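Local coordinates for protein excinuclease ABC, subunit A. (Deinococcus radiodurans, PDB 2VF7) that probably binds and hydrolyses ATP and recognises damaged DNA as a dimeric, zinc-containing UvrA-type ABC protein of excision repair, at residues A106-S117 and L371-L380; V362-L371 and E384-Y395. The protein carries 1 engineered substitution. All coordinates share one frame; numbering follows the deposited sequence. Where two conformers were deposited one is given.

Contact 1 of 2, residues A106-S117 and L371-L380. With ADP (adenosine-5'-diphosphate), chain D.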
loop_
_atom_site.group_PDB
_atom_site.type_symbol
_atom_site.label_atom_id
_atom_site.label_comp_id
_atom_site.label_asym_id
_atom_site.label_seq_id
_atom_site.Cartn_x
_atom_site.Cartn_y
_atom_site.Cartn_z
ATOM N N ALA A 106 -0.361 -7.260 -15.119
ATOM C CA ALA A 106 0.949 -7.657 -14.620
ATOM C C ALA A 106 1.268 -9.066 -15.110
ATOM O O ALA A 106 0.360 -9.829 -15.480
ATOM C CB ALA A 106 0.978 -7.591 -13.113
ATOM N N ARG A 107 2.556 -9.397 -15.129
ATOM C CA ARG A 107 3.020 -10.703 -15.581
ATOM C C ARG A 107 2.930 -11.769 -14.494
ATOM O O ARG A 107 3.480 -11.610 -13.406
ATOM C CB ARG A 107 4.453 -10.606 -16.104
ATOM C CG ARG A 107 4.560 -10.121 -17.541
ATOM C CD ARG A 107 4.126 -11.209 -18.516
ATOM N NE ARG A 107 5.121 -12.273 -18.665
ATOM C CZ ARG A 107 5.895 -12.438 -19.738
ATOM N NH1 ARG A 107 5.797 -11.611 -20.771
ATOM N NH2 ARG A 107 6.769 -13.437 -19.783
ATOM N N SER A 108 2.220 -12.847 -14.813
ATOM C CA SER A 108 2.113 -14.042 -13.980
ATOM C C SER A 108 2.011 -15.270 -14.869
ATOM O O SER A 108 2.105 -15.177 -16.092
ATOM C CB SER A 108 0.866 -13.988 -13.083
ATOM O OG SER A 108 1.187 -13.843 -11.709
ATOM N N SER A 109 1.817 -16.416 -14.220
ATOM C CA SER A 109 1.538 -17.697 -14.857
ATOM C C SER A 109 0.175 -18.125 -14.364
ATOM O O SER A 109 -0.339 -17.549 -13.415
ATOM C CB SER A 109 2.552 -18.742 -14.404
ATOM O OG SER A 109 3.707 -18.132 -13.873
ATOM N N VAL A 110 -0.405 -19.138 -14.993
ATOM C CA VAL A 110 -1.651 -19.728 -14.513
ATOM C C VAL A 110 -1.454 -20.366 -13.120
ATOM O O VAL A 110 -2.292 -20.210 -12.223
ATOM C CB VAL A 110 -2.180 -20.751 -15.535
ATOM C CG1 VAL A 110 -3.297 -21.621 -14.949
ATOM C CG2 VAL A 110 -2.642 -20.033 -16.797
ATOM N N GLY A 111 -0.325 -21.051 -12.949
ATOM C CA GLY A 111 0.036 -21.666 -11.684
ATOM C C GLY A 111 0.338 -20.729 -10.530
ATOM O O GLY A 111 0.399 -21.164 -9.376
ATOM N N SER A 112 0.529 -19.448 -10.829
ATOM C CA SER A 112 0.718 -18.439 -9.787
ATOM C C SER A 112 -0.603 -17.823 -9.352
ATOM O O SER A 112 -0.815 -17.573 -8.169
ATOM C CB SER A 112 1.648 -17.330 -10.268
ATOM O OG SER A 112 2.793 -17.878 -10.874
ATOM N N VAL A 113 -1.482 -17.568 -10.316
ATOM C CA VAL A 113 -2.771 -16.955 -10.029
ATOM C C VAL A 113 -3.723 -17.942 -9.369
ATOM O O VAL A 113 -4.678 -17.540 -8.691
ATOM C CB VAL A 113 -3.418 -16.329 -11.303
ATOM C CG1 VAL A 113 -4.704 -15.569 -10.955
ATOM C CG2 VAL A 113 -2.446 -15.374 -11.975
ATOM N N THR A 114 -3.462 -19.234 -9.548
ATOM C CA THR A 114 -4.307 -20.264 -8.960
ATOM C C THR A 114 -3.731 -20.763 -7.640
ATOM O O THR A 114 -4.387 -21.532 -6.928
ATOM C CB THR A 114 -4.556 -21.423 -9.938
ATOM O OG1 THR A 114 -3.308 -21.925 -10.431
ATOM C CG2 THR A 114 -5.396 -20.940 -11.103
ATOM N N THR A 115 -2.520 -20.305 -7.310
ATOM C CA THR A 115 -1.784 -20.722 -6.098
ATOM C C THR A 115 -1.123 -22.103 -6.219
ATOM O O THR A 115 -0.317 -22.484 -5.358
ATOM C CB THR A 115 -2.661 -20.661 -4.805
ATOM O OG1 THR A 115 -3.386 -19.421 -4.763
ATOM C CG2 THR A 115 -1.788 -20.778 -3.533
ATOM N N LEU A 116 -1.438 -22.835 -7.292
ATOM C CA LEU A 116 -1.016 -24.244 -7.450
ATOM C C LEU A 116 0.495 -24.495 -7.438
ATOM O O LEU A 116 0.959 -25.487 -6.868
ATOM C CB LEU A 116 -1.634 -24.868 -8.711
ATOM C CG LEU A 116 -3.162 -24.944 -8.852
ATOM C CD1 LEU A 116 -3.550 -25.576 -10.172
ATOM C CD2 LEU A 116 -3.824 -25.699 -7.706
ATOM N N SER A 117 1.255 -23.606 -8.071
ATOM C CA SER A 117 2.699 -23.795 -8.229
ATOM C C SER A 117 3.412 -23.891 -6.902
ATOM O O SER A 117 4.355 -24.670 -6.775
ATOM C CB SER A 117 3.323 -22.682 -9.076
ATOM O OG SER A 117 2.804 -22.708 -10.396
ATOM N N LEU A 371 -5.521 -25.352 -20.157
ATOM C CA LEU A 371 -4.426 -24.428 -19.891
ATOM C C LEU A 371 -3.266 -25.120 -19.184
ATOM O O LEU A 371 -3.468 -26.032 -18.392
ATOM C CB LEU A 371 -4.923 -23.246 -19.039
ATOM C CG LEU A 371 -5.949 -22.278 -19.657
ATOM C CD1 LEU A 371 -6.459 -21.246 -18.649
ATOM C CD2 LEU A 371 -5.396 -21.582 -20.895
ATOM N N GLY A 372 -2.051 -24.673 -19.467
ATOM C CA GLY A 372 -0.852 -25.184 -18.788
ATOM C C GLY A 372 -0.433 -24.218 -17.696
ATOM O O GLY A 372 -0.599 -23.010 -17.839
ATOM N N LEU A 373 0.123 -24.725 -16.603
ATOM C CA LEU A 373 0.453 -23.829 -15.491
ATOM C C LEU A 373 1.661 -22.892 -15.707
ATOM O O LEU A 373 1.906 -22.002 -14.893
ATOM C CB LEU A 373 0.448 -24.542 -14.117
ATOM C CG LEU A 373 1.017 -25.907 -13.726
ATOM C CD1 LEU A 373 0.765 -26.091 -12.251
ATOM C CD2 LEU A 373 0.395 -27.063 -14.482
ATOM N N ASP A 374 2.368 -23.059 -16.825
ATOM C CA ASP A 374 3.434 -22.122 -17.225
ATOM C C ASP A 374 2.927 -20.993 -18.142
ATOM O O ASP A 374 3.669 -20.069 -18.485
ATOM C CB ASP A 374 4.630 -22.868 -17.848
ATOM C CG ASP A 374 4.267 -23.645 -19.129
ATOM O OD1 ASP A 374 3.078 -23.693 -19.522
ATOM O OD2 ASP A 374 5.195 -24.217 -19.753
ATOM N N ARG A 375 1.650 -21.073 -18.511
ATOM C CA ARG A 375 1.010 -20.138 -19.428
ATOM C C ARG A 375 0.915 -18.738 -18.837
ATOM O O ARG A 375 0.398 -18.548 -17.721
ATOM C CB ARG A 375 -0.380 -20.672 -19.798
ATOM C CG ARG A 375 -1.276 -19.732 -20.573
ATOM C CD ARG A 375 -0.964 -19.750 -22.044
ATOM N NE ARG A 375 -1.882 -18.906 -22.797
ATOM C CZ ARG A 375 -2.977 -19.343 -23.414
ATOM N NH1 ARG A 375 -3.305 -20.627 -23.378
ATOM N NH2 ARG A 375 -3.750 -18.487 -24.068
ATOM N N SER A 376 1.417 -17.771 -19.605
ATOM C CA SER A 376 1.496 -16.363 -19.224
ATOM C C SER A 376 0.137 -15.695 -19.220
ATOM O O SER A 376 -0.655 -15.893 -20.136
ATOM C CB SER A 376 2.411 -15.610 -20.192
ATOM O OG SER A 376 3.612 -15.210 -19.560
ATOM N N THR A 377 -0.112 -14.879 -18.201
ATOM C CA THR A 377 -1.410 -14.237 -18.026
ATOM C C THR A 377 -1.817 -13.200 -19.085
ATOM O O THR A 377 -3.017 -13.019 -19.322
ATOM C CB THR A 377 -1.585 -13.628 -16.607
ATOM O OG1 THR A 377 -0.378 -12.975 -16.213
ATOM C CG2 THR A 377 -1.911 -14.722 -15.598
ATOM N N PRO A 378 -0.848 -12.488 -19.691
ATOM C CA PRO A 378 -1.248 -11.576 -20.757
ATOM C C PRO A 378 -1.564 -12.269 -22.097
ATOM O O PRO A 378 -2.079 -11.624 -23.019
ATOM C CB PRO A 378 -0.026 -10.650 -20.903
ATOM C CG PRO A 378 0.880 -10.987 -19.762
ATOM C CD PRO A 378 0.598 -12.397 -19.437
ATOM N N THR A 379 -1.261 -13.562 -22.212
ATOM C CA THR A 379 -1.621 -14.307 -23.411
ATOM C C THR A 379 -3.036 -14.886 -23.292
ATOM O O THR A 379 -3.519 -15.568 -24.202
ATOM C CB THR A 379 -0.601 -15.419 -23.733
ATOM O OG1 THR A 379 -0.736 -16.500 -22.798
ATOM C CG2 THR A 379 0.817 -14.878 -23.705
ATOM N N LEU A 380 -3.695 -14.578 -22.173
ATOM C CA LEU A 380 -5.038 -15.060 -21.850
ATOM C C LEU A 380 -6.135 -14.031 -22.177
ATOM O O LEU A 380 -5.965 -12.829 -21.926
ATOM C CB LEU A 380 -5.094 -15.399 -20.358
ATOM C CG LEU A 380 -5.069 -16.814 -19.761
ATOM C CD1 LEU A 380 -4.439 -17.813 -20.651
ATOM C CD2 LEU A 380 -4.358 -16.776 -18.431
HETATM P PB ADP D . -10.103 -21.031 -28.157
HETATM O O1B ADP D . -10.492 -20.720 -26.735
HETATM O O2B ADP D . -9.646 -19.866 -28.991
HETATM O O3B ADP D . -11.140 -21.894 -28.823
HETATM P PA ADP D . -7.245 -21.502 -28.354
HETATM O O1A ADP D . -6.663 -20.815 -27.162
HETATM O O2A ADP D . -7.172 -20.872 -29.708
HETATM O O3A ADP D . -8.770 -21.953 -28.057
HETATM O "O5'" ADP D . -6.405 -22.878 -28.465
HETATM C "C5'" ADP D . -6.666 -23.984 -27.610
HETATM C "C4'" ADP D . -5.409 -24.726 -27.188
HETATM O "O4'" ADP D . -4.229 -24.017 -27.558
HETATM C "C3'" ADP D . -5.399 -24.805 -25.673
HETATM O "O3'" ADP D . -4.892 -26.073 -25.264
HETATM C "C2'" ADP D . -4.463 -23.690 -25.248
HETATM O "O2'" ADP D . -3.866 -23.894 -23.960
HETATM C "C1'" ADP D . -3.467 -23.653 -26.391
HETATM N N9 ADP D . -2.874 -22.300 -26.522
HETATM C C8 ADP D . -3.460 -21.230 -27.109
HETATM N N7 ADP D . -2.660 -20.140 -27.076
HETATM C C5 ADP D . -1.528 -20.517 -26.438
HETATM C C6 ADP D . -0.255 -19.858 -26.051
HETATM N N6 ADP D . -0.047 -18.551 -26.347
HETATM N N1 ADP D . 0.678 -20.598 -25.402
HETATM C C2 ADP D . 0.474 -21.899 -25.094
HETATM N N3 ADP D . -0.658 -22.563 -25.417
HETATM C C4 ADP D . -1.675 -21.938 -26.076
#
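The guanidinium of R107 carries the hydroxyl of S376 over one face, with OG 3.2 Å above the plane and displaced toward its rim; this is packing rather than hydrogen bonding. The same arginine, bent at its second and third torsions, lays its CD against P378 CG at 3.5 Å, the two side chains crossing at about a right angle. R375 is a fuller example. One face of its guanidinium lies over the adenine, with ADP C5 3.5 Å above the centre, and L380 CD1 covers the opposite face nearer the rim. At the edge, T379 is gripped side-on: NE donates to the hydroxyl and NH2 to the backbone oxygen, both in the guanidinium plane, which should fix the group's rotation beside the base. The T379 hydroxyl is in turn committed to S376 O.

Behind this arginine the two backbones meet. T377 and S108 bind each other twice, S108 N reaching T377 OG1 at 3.0 Å and T377 N reaching S108 O at 3.1 Å. With chi1 at 42°, the threonine holds OG1 between its own N and carbonyl carbon, turned to that amide, and CG2 is left to pack on V113 CG2. S109 and S376 form a single beta bridge; farther on, V110 N makes a weak bond to R375 O, and G111 N a straighter one to L373 O (3.1 Å, 157°). V110 CG2 packs 3.8 Å from R375 CB, at the backbone end of the nucleotide-facing side chain. The loop running into LSPGE, probably the ABC signature, is thus tied to the start of helix 110-113, as part of an ABC-type nucleotide site whose P-loop residues, among them G533 and K536, come from the other half of the chain.

Contact 2 of 2, residues V362-L371 and E384-Y395; sequences VLLHLGLGYL and ELQRLRLATQLY. With ADP (adenosine-5'-diphosphate), chain D.
Y370 meets E384 through its hydroxyl, which donates to OE2; the modelled 2.4 Å between Y370 OH and E384 OE2 is very short and its exact length doubtful. The carboxylate oxygen sits at the ring edge, in plane, although ring and carboxylate planes differ by 39°. On its backbone side Y370 serves the nucleotide, its O accepting from both ribose hydroxyls of ADP.

Beyond the pair lies an apolar shell; L371 and L368 come nearest to E384 and probably help to place it. L371 and L388 reach toward each other tip to tip, their CD1 atoms 4.0 Å apart. L368 CD1 rests 3.8 Å from L388 CD2 and also lies over the R387 backbone. L363, with CG anti to its carbonyl carbon (chi1 -72°), brings CD1 to 3.6 Å from A391 CB, where V362 CG1 also arrives. A Schellman motif with G367 at C-prime ends the first helix; L366 before it and L368 after it both point at the second.

Helix 382-393, thus lined, turns L390 to L405 of strand 402-406 and, with L394 just beyond it, to helix 417-428; R389 NH1 bonds to S68 O of the second subunit, and L364 packs on helix 317-328.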
loop_
_atom_site.group_PDB
_atom_site.type_symbol
_atom_site.label_atom_id
_atom_site.label_comp_id
_atom_site.label_asym_id
_atom_site.label_seq_id
_atom_site.Cartn_x
_atom_site.Cartn_y
_atom_site.Cartn_z
ATOM N N VAL A 362 -12.124 -27.851 -9.180
ATOM C CA VAL A 362 -12.786 -26.547 -9.332
ATOM C C VAL A 362 -12.478 -25.891 -10.694
ATOM O O VAL A 362 -13.393 -25.448 -11.393
ATOM C CB VAL A 362 -12.406 -25.592 -8.156
ATOM C CG1 VAL A 362 -12.808 -24.156 -8.450
ATOM C CG2 VAL A 362 -13.030 -26.069 -6.850
ATOM N N LEU A 363 -11.191 -25.856 -11.049
ATOM C CA LEU A 363 -10.698 -25.325 -12.326
ATOM C C LEU A 363 -11.192 -26.146 -13.516
ATOM O O LEU A 363 -11.618 -25.598 -14.537
ATOM C CB LEU A 363 -9.156 -25.323 -12.341
ATOM C CG LEU A 363 -8.257 -24.369 -11.528
ATOM C CD1 LEU A 363 -8.436 -22.916 -11.965
ATOM C CD2 LEU A 363 -8.422 -24.488 -10.018
ATOM N N LEU A 364 -11.118 -27.467 -13.364
ATOM C CA LEU A 364 -11.484 -28.419 -14.400
ATOM C C LEU A 364 -12.975 -28.346 -14.707
ATOM O O LEU A 364 -13.388 -28.429 -15.872
ATOM C CB LEU A 364 -11.105 -29.831 -13.951
ATOM C CG LEU A 364 -9.676 -30.362 -14.163
ATOM C CD1 LEU A 364 -9.660 -31.468 -15.221
ATOM C CD2 LEU A 364 -8.654 -29.270 -14.483
ATOM N N HIS A 365 -13.772 -28.184 -13.651
ATOM C CA HIS A 365 -15.227 -28.083 -13.762
ATOM C C HIS A 365 -15.650 -26.763 -14.420
ATOM O O HIS A 365 -16.733 -26.677 -15.005
ATOM C CB HIS A 365 -15.883 -28.275 -12.388
ATOM C CG HIS A 365 -15.970 -29.711 -11.951
ATOM N ND1 HIS A 365 -15.291 -30.734 -12.584
ATOM C CD2 HIS A 365 -16.644 -30.291 -10.927
ATOM C CE1 HIS A 365 -15.561 -31.881 -11.985
ATOM N NE2 HIS A 365 -16.381 -31.641 -10.976
ATOM N N LEU A 366 -14.779 -25.756 -14.346
ATOM C CA LEU A 366 -14.982 -24.477 -15.053
ATOM C C LEU A 366 -14.461 -24.490 -16.478
ATOM O O LEU A 366 -14.359 -23.438 -17.114
ATOM C CB LEU A 366 -14.378 -23.286 -14.278
ATOM C CG LEU A 366 -15.385 -22.456 -13.488
ATOM C CD1 LEU A 366 -14.707 -21.678 -12.382
ATOM C CD2 LEU A 366 -16.152 -21.533 -14.405
ATOM N N GLY A 367 -14.118 -25.685 -16.957
ATOM C CA GLY A 367 -13.702 -25.916 -18.339
ATOM C C GLY A 367 -12.345 -25.336 -18.675
ATOM O O GLY A 367 -12.075 -24.992 -19.836
ATOM N N LEU A 368 -11.493 -25.235 -17.656
ATOM C CA LEU A 368 -10.211 -24.531 -17.757
ATOM C C LEU A 368 -9.042 -25.500 -17.743
ATOM O O LEU A 368 -7.899 -25.080 -17.511
ATOM C CB LEU A 368 -10.054 -23.537 -16.599
ATOM C CG LEU A 368 -10.896 -22.262 -16.548
ATOM C CD1 LEU A 368 -10.891 -21.704 -15.135
ATOM C CD2 LEU A 368 -10.380 -21.225 -17.543
ATOM N N GLY A 369 -9.335 -26.782 -17.996
ATOM C CA GLY A 369 -8.356 -27.860 -17.889
ATOM C C GLY A 369 -7.469 -28.038 -19.107
ATOM O O GLY A 369 -6.710 -29.012 -19.192
ATOM N N TYR A 370 -7.556 -27.099 -20.048
ATOM C CA TYR A 370 -6.749 -27.124 -21.282
ATOM C C TYR A 370 -5.539 -26.182 -21.196
ATOM O O TYR A 370 -4.657 -26.203 -22.060
ATOM C CB TYR A 370 -7.616 -26.776 -22.504
ATOM C CG TYR A 370 -8.221 -25.389 -22.431
ATOM C CD1 TYR A 370 -9.486 -25.175 -21.857
ATOM C CD2 TYR A 370 -7.523 -24.284 -22.915
ATOM C CE1 TYR A 370 -10.026 -23.886 -21.774
ATOM C CE2 TYR A 370 -8.054 -23.010 -22.841
ATOM C CZ TYR A 370 -9.300 -22.816 -22.272
ATOM O OH TYR A 370 -9.804 -21.541 -22.217
ATOM N N LEU A 371 -5.521 -25.352 -20.157
ATOM C CA LEU A 371 -4.426 -24.428 -19.891
ATOM C C LEU A 371 -3.266 -25.120 -19.184
ATOM O O LEU A 371 -3.468 -26.032 -18.392
ATOM C CB LEU A 371 -4.923 -23.246 -19.039
ATOM C CG LEU A 371 -5.949 -22.278 -19.657
ATOM C CD1 LEU A 371 -6.459 -21.246 -18.649
ATOM C CD2 LEU A 371 -5.396 -21.582 -20.895
ATOM N N GLU A 384 -10.979 -15.708 -19.938
ATOM C CA GLU A 384 -10.162 -16.778 -19.392
ATOM C C GLU A 384 -9.638 -16.439 -17.991
ATOM O O GLU A 384 -9.865 -17.217 -17.059
ATOM C CB GLU A 384 -9.033 -17.166 -20.350
ATOM C CG GLU A 384 -9.407 -18.354 -21.274
ATOM C CD GLU A 384 -8.419 -18.594 -22.429
ATOM O OE1 GLU A 384 -7.562 -17.729 -22.691
ATOM O OE2 GLU A 384 -8.518 -19.653 -23.095
ATOM N N LEU A 385 -8.984 -15.285 -17.835
ATOM C CA LEU A 385 -8.411 -14.934 -16.528
ATOM C C LEU A 385 -9.407 -14.542 -15.464
ATOM O O LEU A 385 -9.106 -14.643 -14.285
ATOM C CB LEU A 385 -7.258 -13.924 -16.596
ATOM C CG LEU A 385 -7.219 -12.644 -17.414
ATOM C CD1 LEU A 385 -8.345 -11.674 -17.081
ATOM C CD2 LEU A 385 -5.891 -11.979 -17.138
ATOM N N GLN A 386 -10.594 -14.115 -15.871
ATOM C CA GLN A 386 -11.628 -13.772 -14.910
ATOM C C GLN A 386 -12.241 -15.043 -14.373
ATOM O O GLN A 386 -12.738 -15.044 -13.259
ATOM C CB GLN A 386 -12.699 -12.863 -15.521
ATOM C CG GLN A 386 -13.578 -12.172 -14.477
ATOM C CD GLN A 386 -14.602 -11.247 -15.071
ATOM O OE1 GLN A 386 -15.339 -10.603 -14.351
ATOM N NE2 GLN A 386 -14.646 -11.164 -16.395
ATOM N N ARG A 387 -12.177 -16.113 -15.173
ATOM C CA ARG A 387 -12.661 -17.438 -14.816
ATOM C C ARG A 387 -11.661 -18.181 -13.942
ATOM O O ARG A 387 -12.056 -18.935 -13.056
ATOM C CB ARG A 387 -12.988 -18.263 -16.075
ATOM C CG ARG A 387 -14.481 -18.389 -16.390
ATOM C CD ARG A 387 -14.776 -19.097 -17.717
ATOM N NE ARG A 387 -14.907 -18.151 -18.831
ATOM C CZ ARG A 387 -14.306 -18.265 -20.016
ATOM N NH1 ARG A 387 -13.522 -19.301 -20.291
ATOM N NH2 ARG A 387 -14.501 -17.337 -20.943
ATOM N N LEU A 388 -10.372 -17.987 -14.202
ATOM C CA LEU A 388 -9.314 -18.484 -13.327
ATOM C C LEU A 388 -9.245 -17.747 -11.997
ATOM O O LEU A 388 -8.562 -18.185 -11.075
ATOM C CB LEU A 388 -7.959 -18.302 -13.987
ATOM C CG LEU A 388 -7.482 -19.213 -15.113
ATOM C CD1 LEU A 388 -6.199 -18.602 -15.666
ATOM C CD2 LEU A 388 -7.249 -20.653 -14.641
ATOM N N ARG A 389 -9.889 -16.587 -11.920
ATOM C CA ARG A 389 -9.883 -15.797 -10.696
ATOM C C ARG A 389 -11.100 -16.149 -9.854
ATOM O O ARG A 389 -11.049 -16.151 -8.625
ATOM C CB ARG A 389 -9.818 -14.321 -11.020
ATOM C CG ARG A 389 -9.052 -13.565 -9.976
ATOM C CD ARG A 389 -7.938 -12.710 -10.555
ATOM N NE ARG A 389 -8.246 -11.278 -10.532
ATOM C CZ ARG A 389 -8.380 -10.521 -9.435
ATOM N NH1 ARG A 389 -8.269 -11.044 -8.213
ATOM N NH2 ARG A 389 -8.645 -9.227 -9.565
ATOM N N LEU A 390 -12.182 -16.462 -10.555
ATOM C CA LEU A 390 -13.384 -17.019 -9.987
ATOM C C LEU A 390 -13.081 -18.358 -9.286
ATOM O O LEU A 390 -13.459 -18.565 -8.128
ATOM C CB LEU A 390 -14.408 -17.208 -11.104
ATOM C CG LEU A 390 -15.854 -17.423 -10.678
ATOM C CD1 LEU A 390 -16.317 -16.238 -9.875
ATOM C CD2 LEU A 390 -16.797 -17.665 -11.856
ATOM N N ALA A 391 -12.383 -19.247 -9.992
ATOM C CA ALA A 391 -12.036 -20.562 -9.483
ATOM C C ALA A 391 -11.211 -20.442 -8.212
ATOM O O ALA A 391 -11.460 -21.161 -7.237
ATOM C CB ALA A 391 -11.299 -21.350 -10.527
ATOM N N THR A 392 -10.264 -19.502 -8.205
ATOM C CA THR A 392 -9.345 -19.315 -7.064
ATOM C C THR A 392 -10.071 -18.839 -5.803
ATOM O O THR A 392 -9.678 -19.170 -4.677
ATOM C CB THR A 392 -8.209 -18.332 -7.430
ATOM O OG1 THR A 392 -7.530 -18.821 -8.593
ATOM C CG2 THR A 392 -7.215 -18.209 -6.307
ATOM N N GLN A 393 -11.127 -18.062 -6.014
ATOM C CA GLN A 393 -11.955 -17.540 -4.940
ATOM C C GLN A 393 -12.760 -18.668 -4.295
ATOM O O GLN A 393 -13.096 -18.603 -3.111
ATOM C CB GLN A 393 -12.935 -16.486 -5.475
ATOM C CG GLN A 393 -12.332 -15.171 -5.941
ATOM C CD GLN A 393 -11.068 -14.733 -5.194
ATOM O OE1 GLN A 393 -11.111 -14.263 -4.046
ATOM N NE2 GLN A 393 -9.932 -14.865 -5.868
ATOM N N LEU A 394 -13.081 -19.684 -5.096
ATOM C CA LEU A 394 -13.950 -20.771 -4.660
ATOM C C LEU A 394 -13.266 -21.699 -3.664
ATOM O O LEU A 394 -13.926 -22.549 -3.043
ATOM C CB LEU A 394 -14.520 -21.543 -5.851
ATOM C CG LEU A 394 -15.873 -21.063 -6.392
ATOM C CD1 LEU A 394 -16.297 -21.901 -7.575
ATOM C CD2 LEU A 394 -16.946 -21.138 -5.305
ATOM N N TYR A 395 -11.952 -21.519 -3.497
ATOM C CA TYR A 395 -11.195 -22.211 -2.459
ATOM C C TYR A 395 -10.317 -21.285 -1.628
ATOM O O TYR A 395 -9.307 -21.709 -1.071
ATOM C CB TYR A 395 -10.400 -23.392 -3.029
ATOM C CG TYR A 395 -9.431 -23.115 -4.169
ATOM C CD1 TYR A 395 -8.168 -22.559 -3.930
ATOM C CD2 TYR A 395 -9.748 -23.485 -5.481
ATOM C CE1 TYR A 395 -7.265 -22.342 -4.973
ATOM C CE2 TYR A 395 -8.852 -23.273 -6.530
ATOM C CZ TYR A 395 -7.615 -22.706 -6.267
ATOM O OH TYR A 395 -6.730 -22.500 -7.296
HETATM P PB ADP D . -10.103 -21.031 -28.157
HETATM O O1B ADP D . -10.492 -20.720 -26.735
HETATM O O2B ADP D . -9.646 -19.866 -28.991
HETATM O O3B ADP D . -11.140 -21.894 -28.823
HETATM P PA ADP D . -7.245 -21.502 -28.354
HETATM O O1A ADP D . -6.663 -20.815 -27.162
HETATM O O2A ADP D . -7.172 -20.872 -29.708
HETATM O O3A ADP D . -8.770 -21.953 -28.057
HETATM O "O5'" ADP D . -6.405 -22.878 -28.465
HETATM C "C5'" ADP D . -6.666 -23.984 -27.610
HETATM C "C4'" ADP D . -5.409 -24.726 -27.188
HETATM O "O4'" ADP D . -4.229 -24.017 -27.558
HETATM C "C3'" ADP D . -5.399 -24.805 -25.673
HETATM O "O3'" ADP D . -4.892 -26.073 -25.264
HETATM C "C2'" ADP D . -4.463 -23.690 -25.248
HETATM O "O2'" ADP D . -3.866 -23.894 -23.960
HETATM C "C1'" ADP D . -3.467 -23.653 -26.391
HETATM N N9 ADP D . -2.874 -22.300 -26.522
HETATM C C8 ADP D . -3.460 -21.230 -27.109
HETATM N N7 ADP D . -2.660 -20.140 -27.076
HETATM C C5 ADP D . -1.528 -20.517 -26.438
HETATM C C6 ADP D . -0.255 -19.858 -26.051
HETATM N N6 ADP D . -0.047 -18.551 -26.347
HETATM N N1 ADP D . 0.678 -20.598 -25.402
HETATM C C2 ADP D . 0.474 -21.899 -25.094
HETATM N N3 ADP D . -0.658 -22.563 -25.417
HETATM C C4 ADP D . -1.675 -21.938 -26.076
#

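In the fold
Contacts 1 and 2 have centres 11 Å apart and are interlaced along the chain: 106-117 comes first, then, some 250 residues later, 362-371, 371-380 and 384-395 follow almost without a break, with L371 common to both. Helix 382-393 is one shared surface: V110 and L380 pack on L388, T392 OG1 probably bonds to V113 O and Y395 OH to T114 O, while T114 and L116 also pack on helix 345-365. Both contacts reach the same ADP, contact 1 mainly over the base and contact 2 through the ribose hydroxyls, and both touch the second subunit. Thus the loop before helix 382-393 supplies base- and ribose-side residues to a nucleotide whose phosphates lie on the other half's P-loop.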